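Side-chain contacts in signal recognition particle subunit SRP68 (Chaetomium thermophilum, PDB 4P3G), which binds and remodels the signal recognition particle RNA through this domain, in a particle that probably directs nascent secretory and membrane proteins to the endoplasmic reticulum: residues A[15-20]-A[28-33]; A[104-109]-A[154-159]. All coordinates share one frame; numbering follows the deposited sequence.

Contact 1. Residues A[15-20]-A[28-33]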
# COMPACT_ATOMS: atom_id res chain seq x y z
N VAL A 15 -16.91 22.95 10.20
CA VAL A 15 -15.51 23.25 10.54
C VAL A 15 -15.35 24.66 11.12
O VAL A 15 -14.57 24.86 12.06
CB VAL A 15 -14.57 23.06 9.33
CG1 VAL A 15 -13.21 23.69 9.59
CG2 VAL A 15 -14.41 21.59 9.01
N THR A 16 -16.11 25.63 10.61
CA THR A 16 -16.06 26.99 11.11
C THR A 16 -16.46 27.05 12.58
O THR A 16 -15.76 27.63 13.40
CB THR A 16 -16.98 27.92 10.33
OG1 THR A 16 -16.45 28.11 9.01
CG2 THR A 16 -17.10 29.27 11.02
N SER A 17 -17.59 26.43 12.92
CA SER A 17 -18.08 26.45 14.29
C SER A 17 -17.08 25.80 15.24
O SER A 17 -16.87 26.29 16.35
CB SER A 17 -19.41 25.71 14.40
OG SER A 17 -20.37 26.28 13.55
N ARG A 18 -16.45 24.73 14.78
CA ARG A 18 -15.50 24.02 15.63
C ARG A 18 -14.31 24.94 15.86
O ARG A 18 -13.87 25.13 16.99
CB ARG A 18 -15.06 22.73 14.96
CG ARG A 18 -16.16 21.71 14.85
CD ARG A 18 -15.59 20.41 14.38
NE ARG A 18 -16.59 19.38 14.13
CZ ARG A 18 -16.30 18.18 13.63
NH1 ARG A 18 -15.04 17.87 13.31
NH2 ARG A 18 -17.26 17.30 13.44
N GLU A 19 -13.87 25.59 14.78
CA GLU A 19 -12.76 26.53 14.87
C GLU A 19 -13.12 27.71 15.76
O GLU A 19 -12.23 28.21 16.45
CB GLU A 19 -12.32 27.03 13.50
CG GLU A 19 -11.69 25.96 12.61
CD GLU A 19 -11.45 26.45 11.21
OE1 GLU A 19 -11.82 27.62 10.94
OE2 GLU A 19 -10.90 25.70 10.37
N LYS A 20 -14.37 28.17 15.73
CA LYS A 20 -14.79 29.31 16.55
C LYS A 20 -14.61 29.02 18.03
O LYS A 20 -14.00 29.78 18.77
CB LYS A 20 -16.26 29.68 16.35
CG LYS A 20 -16.69 30.73 17.41
CD LYS A 20 -18.19 30.98 17.55
CE LYS A 20 -18.77 31.69 16.36
NZ LYS A 20 -20.23 31.83 16.53
N ALA A 28 -16.09 21.84 25.79
CA ALA A 28 -17.09 22.26 26.75
C ALA A 28 -17.63 23.60 26.28
O ALA A 28 -18.83 23.83 26.33
CB ALA A 28 -16.51 22.34 28.12
N THR A 29 -16.75 24.46 25.77
CA THR A 29 -17.13 25.78 25.26
C THR A 29 -18.06 25.70 24.07
O THR A 29 -19.07 26.39 24.00
CB THR A 29 -15.90 26.56 24.77
OG1 THR A 29 -14.90 26.61 25.79
CG2 THR A 29 -16.27 27.97 24.32
N TYR A 30 -17.72 24.80 23.15
CA TYR A 30 -18.44 24.61 21.91
C TYR A 30 -19.87 24.26 22.19
O TYR A 30 -20.80 24.88 21.67
CB TYR A 30 -17.77 23.47 21.11
CG TYR A 30 -18.30 23.24 19.70
CD1 TYR A 30 -18.68 24.29 18.89
CD2 TYR A 30 -18.37 21.96 19.18
CE1 TYR A 30 -19.14 24.07 17.61
CE2 TYR A 30 -18.83 21.73 17.91
CZ TYR A 30 -19.22 22.80 17.13
OH TYR A 30 -19.67 22.56 15.85
N ARG A 31 -20.01 23.29 23.06
CA ARG A 31 -21.29 22.74 23.44
C ARG A 31 -22.23 23.81 23.99
O ARG A 31 -23.42 23.82 23.67
CB ARG A 31 -21.03 21.65 24.46
CG ARG A 31 -22.22 20.92 24.90
CD ARG A 31 -21.75 19.94 25.91
NE ARG A 31 -22.84 19.30 26.61
CZ ARG A 31 -22.67 18.65 27.74
NH1 ARG A 31 -21.46 18.60 28.28
NH2 ARG A 31 -23.71 18.08 28.34
N THR A 32 -21.67 24.72 24.79
CA THR A 32 -22.44 25.84 25.30
C THR A 32 -22.84 26.71 24.11
O THR A 32 -24.01 26.99 23.91
CB THR A 32 -21.64 26.71 26.32
OG1 THR A 32 -21.46 26.00 27.55
CG2 THR A 32 -22.36 28.00 26.62
N GLN A 33 -21.85 27.08 23.31
CA GLN A 33 -22.08 27.97 22.17
C GLN A 33 -23.15 27.41 21.27
O GLN A 33 -24.06 28.10 20.88
CB GLN A 33 -20.79 28.17 21.38
CG GLN A 33 -19.69 28.90 22.13
CD GLN A 33 -18.49 29.24 21.25
OE1 GLN A 33 -18.44 28.86 20.08
NE2 GLN A 33 -17.53 29.97 21.82

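Contact 2. Residues A[104-109]-A[154-159]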
# COMPACT_ATOMS: atom_id res chain seq x y z
N ARG A 104 -18.81 2.20 30.56
CA ARG A 104 -20.06 2.96 30.61
C ARG A 104 -19.98 4.31 29.89
O ARG A 104 -20.81 4.66 29.05
CB ARG A 104 -20.42 3.26 32.06
CG ARG A 104 -21.58 4.23 32.23
CD ARG A 104 -21.91 4.54 33.70
NE ARG A 104 -23.04 5.47 33.83
CZ ARG A 104 -24.32 5.13 33.86
NH1 ARG A 104 -24.68 3.86 33.83
NH2 ARG A 104 -25.26 6.07 33.98
N THR A 105 -18.92 5.04 30.20
CA THR A 105 -18.70 6.36 29.65
C THR A 105 -18.49 6.22 28.17
O THR A 105 -18.94 7.06 27.39
CB THR A 105 -17.50 7.07 30.31
OG1 THR A 105 -17.84 7.36 31.67
CG2 THR A 105 -17.17 8.37 29.61
N ARG A 106 -17.80 5.16 27.77
CA ARG A 106 -17.61 4.90 26.35
C ARG A 106 -18.95 4.71 25.67
O ARG A 106 -19.15 5.16 24.55
CB ARG A 106 -16.72 3.69 26.10
CG ARG A 106 -16.48 3.44 24.62
CD ARG A 106 -15.62 2.21 24.40
NE ARG A 106 -14.29 2.45 24.93
CZ ARG A 106 -13.33 3.08 24.25
NH1 ARG A 106 -13.55 3.51 23.01
NH2 ARG A 106 -12.14 3.28 24.82
N SER A 107 -19.87 4.05 26.35
CA SER A 107 -21.18 3.79 25.78
C SER A 107 -21.95 5.08 25.52
O SER A 107 -22.60 5.21 24.48
CB SER A 107 -21.99 2.88 26.68
OG SER A 107 -23.32 2.79 26.20
N HIS A 108 -21.86 6.01 26.46
CA HIS A 108 -22.53 7.31 26.38
C HIS A 108 -21.90 8.18 25.28
O HIS A 108 -22.58 8.90 24.55
CB HIS A 108 -22.49 8.02 27.73
CG HIS A 108 -23.37 9.22 27.83
ND1 HIS A 108 -23.09 10.30 28.64
CD2 HIS A 108 -24.55 9.52 27.21
CE1 HIS A 108 -24.05 11.21 28.52
NE2 HIS A 108 -24.94 10.76 27.66
N ILE A 109 -20.58 8.12 25.20
CA ILE A 109 -19.84 8.81 24.15
C ILE A 109 -20.25 8.29 22.77
O ILE A 109 -20.49 9.06 21.86
CB ILE A 109 -18.34 8.62 24.34
CG1 ILE A 109 -17.90 9.46 25.54
CG2 ILE A 109 -17.59 9.08 23.12
CD1 ILE A 109 -16.44 9.36 25.84
N LEU A 154 -18.10 4.81 15.02
CA LEU A 154 -17.59 3.43 15.01
C LEU A 154 -16.14 3.35 15.49
O LEU A 154 -15.71 2.37 16.11
CB LEU A 154 -17.72 2.81 13.63
CG LEU A 154 -19.14 2.63 13.10
CD1 LEU A 154 -19.10 2.51 11.57
CD2 LEU A 154 -19.82 1.42 13.75
N PHE A 155 -15.39 4.41 15.22
CA PHE A 155 -14.03 4.50 15.73
C PHE A 155 -14.01 4.49 17.29
O PHE A 155 -13.16 3.83 17.90
CB PHE A 155 -13.39 5.77 15.19
CG PHE A 155 -11.98 5.97 15.60
CD1 PHE A 155 -11.69 6.58 16.82
CD2 PHE A 155 -10.94 5.61 14.75
CE1 PHE A 155 -10.37 6.79 17.22
CE2 PHE A 155 -9.60 5.82 15.13
CZ PHE A 155 -9.32 6.41 16.37
N GLU A 156 -14.94 5.21 17.92
CA GLU A 156 -15.03 5.25 19.38
C GLU A 156 -15.52 3.91 19.96
O GLU A 156 -15.15 3.52 21.07
CB GLU A 156 -15.95 6.38 19.81
CG GLU A 156 -15.33 7.76 19.64
CD GLU A 156 -14.02 7.92 20.38
OE1 GLU A 156 -13.97 7.52 21.57
OE2 GLU A 156 -13.05 8.44 19.78
N LYS A 157 -16.37 3.23 19.20
CA LYS A 157 -16.89 1.92 19.57
C LYS A 157 -15.81 0.87 19.37
O LYS A 157 -15.98 -0.30 19.74
CB LYS A 157 -18.09 1.60 18.71
CG LYS A 157 -19.04 0.54 19.23
CD LYS A 157 -20.33 0.57 18.40
CE LYS A 157 -21.41 -0.34 18.95
NZ LYS A 157 -22.63 -0.18 18.13
N GLN A 158 -14.70 1.28 18.76
CA GLN A 158 -13.58 0.38 18.51
C GLN A 158 -13.94 -0.72 17.51
O GLN A 158 -13.36 -1.81 17.50
CB GLN A 158 -13.05 -0.16 19.84
CG GLN A 158 -12.25 0.90 20.56
CD GLN A 158 -11.95 0.58 22.01
OE1 GLN A 158 -12.47 -0.38 22.58
NE2 GLN A 158 -11.12 1.41 22.62
N ASN A 159 -14.91 -0.42 16.65
CA ASN A 159 -15.31 -1.32 15.59
C ASN A 159 -14.57 -0.93 14.32
O ASN A 159 -15.12 -0.25 13.46
CB ASN A 159 -16.82 -1.24 15.43
CG ASN A 159 -17.36 -2.28 14.48
OD1 ASN A 159 -16.61 -2.94 13.75
ND2 ASN A 159 -18.68 -2.45 14.50

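Contact 1. Residues A[15-20]-A[28-33]
Tyr30 of helix 27-44 pushes its phenol against the backbone and the first side-chain carbons of Ser17 and Arg18 on helix 10-21, and this is the close-packed half of the contact. CG of Tyr30 lies anti to the backbone N (chi1 -173°), which carries the ring across the gap between the helices. Ser17 O lies obliquely to the ring, 3.4 Å from Tyr30 CE1, while CA of Arg18 lies over one ring face near the rim. The phenol oxygen is flanked by Ser17 CB at 3.5 Å and by CG of Arg18 at 3.7 Å. These are van der Waals contacts; the hydroxyl itself is hydrogen-bonded to Glu81, whose carboxylate also takes a salt bridge from NE of Arg18. The extended arginine chain passes the ring end on its way there, its guanidinium plane 78° from the ring plane, and forms a cation-pi pair with Trp84. Replacing Tyr30 with an alanine removes ring and hydroxyl together, and is likely to leave a gap beside Ser17 and Arg18 and Glu81 without this partner. The other half is looser: Lys20 slants across Gln33 with CD 3.3 Å from Gln33 OE1, an aliphatic carbon against an amide oxygen and no hydrogen bond. Lys20 is exposed and Gln33 partly so, and this side faces solvent. The segment axes approach to 9.8 Å, with their directions 120° apart. This is a helical hairpin, two successive helices joined by a short connection, consistent with the tetratricopeptide-like, all-helical character of the SRP68 RNA-binding domain.

Contact 2. Residues A[104-109]-A[154-159]
Arg106 presents the edge of its guanidinium to Glu156 and one face to Gln158, so a single flat group meets the end of helix 136-156 in two different ways. At the edge, NH1 donates a hydrogen bond to the backbone oxygen Glu156 O; its modelled length of 2.5 Å is doubtfully short. The acceptor lies within 4° of the guanidinium plane and NH1 lies in the carbonyl plane. Over the face, the Gln158 amide is laid down at a tilt of 32°, its CD 3.4 Å above the guanidinium plane and displaced toward the rim. Gln158 NE2 sits 3.1 Å from Arg106 NH2, but as modelled both are donors, and no hydrogen bond joins the two groups. The arginine chain runs straight out from the backbone and then bends at its third torsion (chi3 -66°), a turn that brings the guanidinium beside the last turn of helix 136-156. Its NH2 has a separate acceptor in Thr98. The carboxylate of Glu156 is near in charge only: OE1 is 4.3 Å from Arg106 NH1 and well out of the guanidinium plane, while OE2 forms a salt bridge with Lys91. Ile109 adds a loose van der Waals contact, its methyl CG2 lying beside the carboxylate oxygen Glu156 OE1 at 4.2 Å. Gln158 has a positive phi and closes a Schellman motif, and the cationic arginine beside this C-terminal turn probably suits the partial negative charge of the helix end. Helix 103-128 thus abuts the end of helix 136-156 just before the chain turns into helix 160-181, while helix 71-93 packs against Ile109 through Ala87 and Met90.

Contacts 1 and 2 are successive along the chain, the first closing before the second opens. Their centres lie 22 Å apart and their nearest atoms about 7 Å apart, so they do not touch. What connects them is helix 71-93: it supplies Glu81, Trp84 and Ala85 to the neighbourhood of contact 1, and further along Ala87, Met90 and Lys91 to that of contact 2. Each contact pairs two helices, adjacent in sequence order, yet one relies on an aromatic side chain wedged between helices and the other on a guanidinium at a helix end. Neither can be assigned to the RNA-binding surface from its geometry alone.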